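Local coordinates for protein CobC (Shigella flexneri 2a, PDB 6NRU) that removes the 5'-phosphate from adenosylcobalamin 5'-phosphate and from alpha-ribazole 5'-phosphate, probably through a phosphohistidine intermediate, in assembling the nucleotide loop of vitamin B12, at residues L8-E13 / V176-W181. Numbering follows the deposited sequence.
Sequences LIRHGE and VDQGCW. With SO4 (sulfate ion), chain N.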
loop_
_atom_site.group_PDB
_atom_site.type_symbol
_atom_site.label_atom_id
_atom_site.label_comp_id
_atom_site.label_asym_id
_atom_site.label_seq_id
_atom_site.Cartn_x
_atom_site.Cartn_y
_atom_site.Cartn_z
ATOM N N LEU A 8 1.096 2.443 8.877
ATOM C CA LEU A 8 0.720 2.172 7.496
ATOM C C LEU A 8 -0.114 3.321 6.950
ATOM O O LEU A 8 -1.103 3.728 7.570
ATOM C CB LEU A 8 -0.059 0.859 7.399
ATOM C CG LEU A 8 0.547 -0.314 8.175
ATOM C CD1 LEU A 8 -0.304 -1.566 8.037
ATOM C CD2 LEU A 8 1.974 -0.582 7.712
ATOM N N ILE A 9 0.284 3.839 5.791
ATOM C CA ILE A 9 -0.455 4.886 5.093
ATOM C C ILE A 9 -0.568 4.489 3.629
ATOM O O ILE A 9 0.450 4.268 2.962
ATOM C CB ILE A 9 0.219 6.261 5.222
ATOM C CG1 ILE A 9 0.048 6.816 6.635
ATOM C CG2 ILE A 9 -0.350 7.231 4.192
ATOM C CD1 ILE A 9 0.525 8.247 6.782
ATOM N N ARG A 10 -1.797 4.393 3.134
ATOM C CA ARG A 10 -2.049 4.230 1.713
ATOM C C ARG A 10 -2.112 5.605 1.063
ATOM O O ARG A 10 -2.616 6.560 1.660
ATOM C CB ARG A 10 -3.355 3.464 1.486
ATOM C CG ARG A 10 -3.842 3.412 0.047
ATOM C CD ARG A 10 -5.280 2.920 0.005
ATOM N NE ARG A 10 -5.854 2.910 -1.338
ATOM C CZ ARG A 10 -7.130 2.640 -1.590
ATOM N NH1 ARG A 10 -7.957 2.361 -0.593
ATOM N NH2 ARG A 10 -7.581 2.649 -2.836
ATOM N N HIS A 11 -1.577 5.704 -0.153
ATOM C CA HIS A 11 -1.550 6.972 -0.867
ATOM C C HIS A 11 -2.964 7.515 -1.072
ATOM O O HIS A 11 -3.950 6.774 -1.095
ATOM C CB HIS A 11 -0.857 6.806 -2.218
ATOM C CG HIS A 11 -1.579 5.889 -3.155
ATOM N ND1 HIS A 11 -2.668 6.290 -3.899
ATOM C CD2 HIS A 11 -1.369 4.590 -3.468
ATOM C CE1 HIS A 11 -3.098 5.277 -4.628
ATOM N NE2 HIS A 11 -2.326 4.233 -4.385
ATOM N N GLY A 12 -3.049 8.832 -1.233
ATOM C CA GLY A 12 -4.324 9.499 -1.372
ATOM C C GLY A 12 -5.018 9.174 -2.684
ATOM O O GLY A 12 -4.537 8.408 -3.520
ATOM N N GLU A 13 -6.189 9.786 -2.856
ATOM C CA GLU A 13 -6.990 9.568 -4.054
ATOM C C GLU A 13 -6.220 9.983 -5.302
ATOM O O GLU A 13 -5.448 10.946 -5.286
ATOM C CB GLU A 13 -8.303 10.349 -3.962
ATOM C CG GLU A 13 -9.261 10.101 -5.116
ATOM C CD GLU A 13 -10.364 11.143 -5.201
ATOM O OE1 GLU A 13 -10.054 12.333 -5.424
ATOM O OE2 GLU A 13 -11.545 10.769 -5.043
ATOM N N VAL A 176 -7.715 -1.120 3.357
ATOM C CA VAL A 176 -6.945 0.028 3.826
ATOM C C VAL A 176 -7.415 1.261 3.066
ATOM O O VAL A 176 -7.349 1.304 1.832
ATOM C CB VAL A 176 -5.436 -0.197 3.648
ATOM C CG1 VAL A 176 -4.666 1.053 4.037
ATOM C CG2 VAL A 176 -4.981 -1.388 4.480
ATOM N N ASP A 177 -7.873 2.268 3.804
ATOM C CA ASP A 177 -8.568 3.421 3.251
ATOM C C ASP A 177 -7.626 4.592 2.999
ATOM O O ASP A 177 -6.558 4.711 3.604
ATOM C CB ASP A 177 -9.691 3.867 4.187
ATOM C CG ASP A 177 -10.836 2.891 4.216
ATOM O OD1 ASP A 177 -10.712 1.809 3.604
ATOM O OD2 ASP A 177 -11.862 3.206 4.849
ATOM N N GLN A 178 -8.053 5.469 2.095
ATOM C CA GLN A 178 -7.319 6.683 1.780
ATOM C C GLN A 178 -7.702 7.794 2.750
ATOM O O GLN A 178 -8.845 7.884 3.203
ATOM C CB GLN A 178 -7.588 7.117 0.338
ATOM C CG GLN A 178 -7.020 6.151 -0.698
ATOM C CD GLN A 178 -7.428 6.495 -2.115
ATOM O OE1 GLN A 178 -8.570 6.882 -2.369
ATOM N NE2 GLN A 178 -6.499 6.341 -3.054
ATOM N N GLY A 179 -6.727 8.638 3.073
ATOM C CA GLY A 179 -6.920 9.651 4.086
ATOM C C GLY A 179 -6.877 9.136 5.505
ATOM O O GLY A 179 -7.187 9.894 6.432
ATOM N N CYS A 180 -6.509 7.874 5.701
ATOM C CA CYS A 180 -6.443 7.239 7.006
ATOM C C CYS A 180 -5.041 6.700 7.249
ATOM O O CYS A 180 -4.196 6.667 6.351
ATOM C CB CYS A 180 -7.458 6.095 7.119
ATOM S SG CYS A 180 -9.176 6.539 6.796
ATOM N N TRP A 181 -4.806 6.262 8.482
ATOM C CA TRP A 181 -3.548 5.635 8.854
ATOM C C TRP A 181 -3.832 4.439 9.751
ATOM O O TRP A 181 -4.824 4.415 10.487
ATOM C CB TRP A 181 -2.610 6.625 9.558
ATOM C CG TRP A 181 -3.176 7.182 10.828
ATOM C CD1 TRP A 181 -3.943 8.304 10.962
ATOM C CD2 TRP A 181 -3.025 6.639 12.146
ATOM N NE1 TRP A 181 -4.277 8.492 12.282
ATOM C CE2 TRP A 181 -3.725 7.485 13.029
ATOM C CE3 TRP A 181 -2.363 5.521 12.665
ATOM C CZ2 TRP A 181 -3.784 7.248 14.401
ATOM C CZ3 TRP A 181 -2.421 5.289 14.028
ATOM C CH2 TRP A 181 -3.128 6.148 14.880
HETATM S S SO4 N . -5.651 1.773 -5.954
HETATM O O1 SO4 N . -5.356 0.362 -6.183
HETATM O O2 SO4 N . -6.607 2.237 -6.955
HETATM O O3 SO4 N . -6.219 1.943 -4.621
HETATM O O4 SO4 N . -4.421 2.555 -6.055
HETATM O O HOH W 1 -4.168 4.525 4.698
#
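The guanidinium of Arg10 carries CG of Gln178 over one face, 3.5 Å above the plane and offset toward the rim, while Val176 O and sulfate oxygen O3 lie at its edge. At the edge of the His11 ring, in its plane, sits sulfate O4. Arginine suits this place because its edge has N-H groups for two partners at once: NH1 donates to Val176 O at 2.7 Å, and NH2 makes a very short bond to sulfate O3. Carbonyl and sulfate together should fix the rotation of the guanidinium. The arginine chain, CG anti to the backbone N (chi1 171°) and extended to NE, runs along Val176, whose CG1 packs on its CB. His11 probably forms the phosphohistidine intermediate. Its ND1 donates to a lone pair of Gly12 O at 2.9 Å, holding the ring with NE2 toward the anion; NE2 donates a weak bond to sulfate O4, so the ring is probably doubly protonated here. Gln178 has the length to lay CG over the guanidinium while its amide NE2 reaches His11 O weakly and Asn17 better. Gly179, at positive phi, lets the type II turn from Asp177 to Cys180 form. A water accepts from Arg10 N and donates to Asp177 O and Cys180 O, bridging strand and turn; beyond it, Trp181 CB packs on Ile9 CG1. Asn17 and Arg60 also bind the sulfate, and Glu84, probably the proton donor/acceptor, lies near His11. The Arg-His-Gly sequence where strand 5-10 passes into its loop is the signature of the histidine phosphatase superfamily, the bound sulfate probably marking the phosphate pocket.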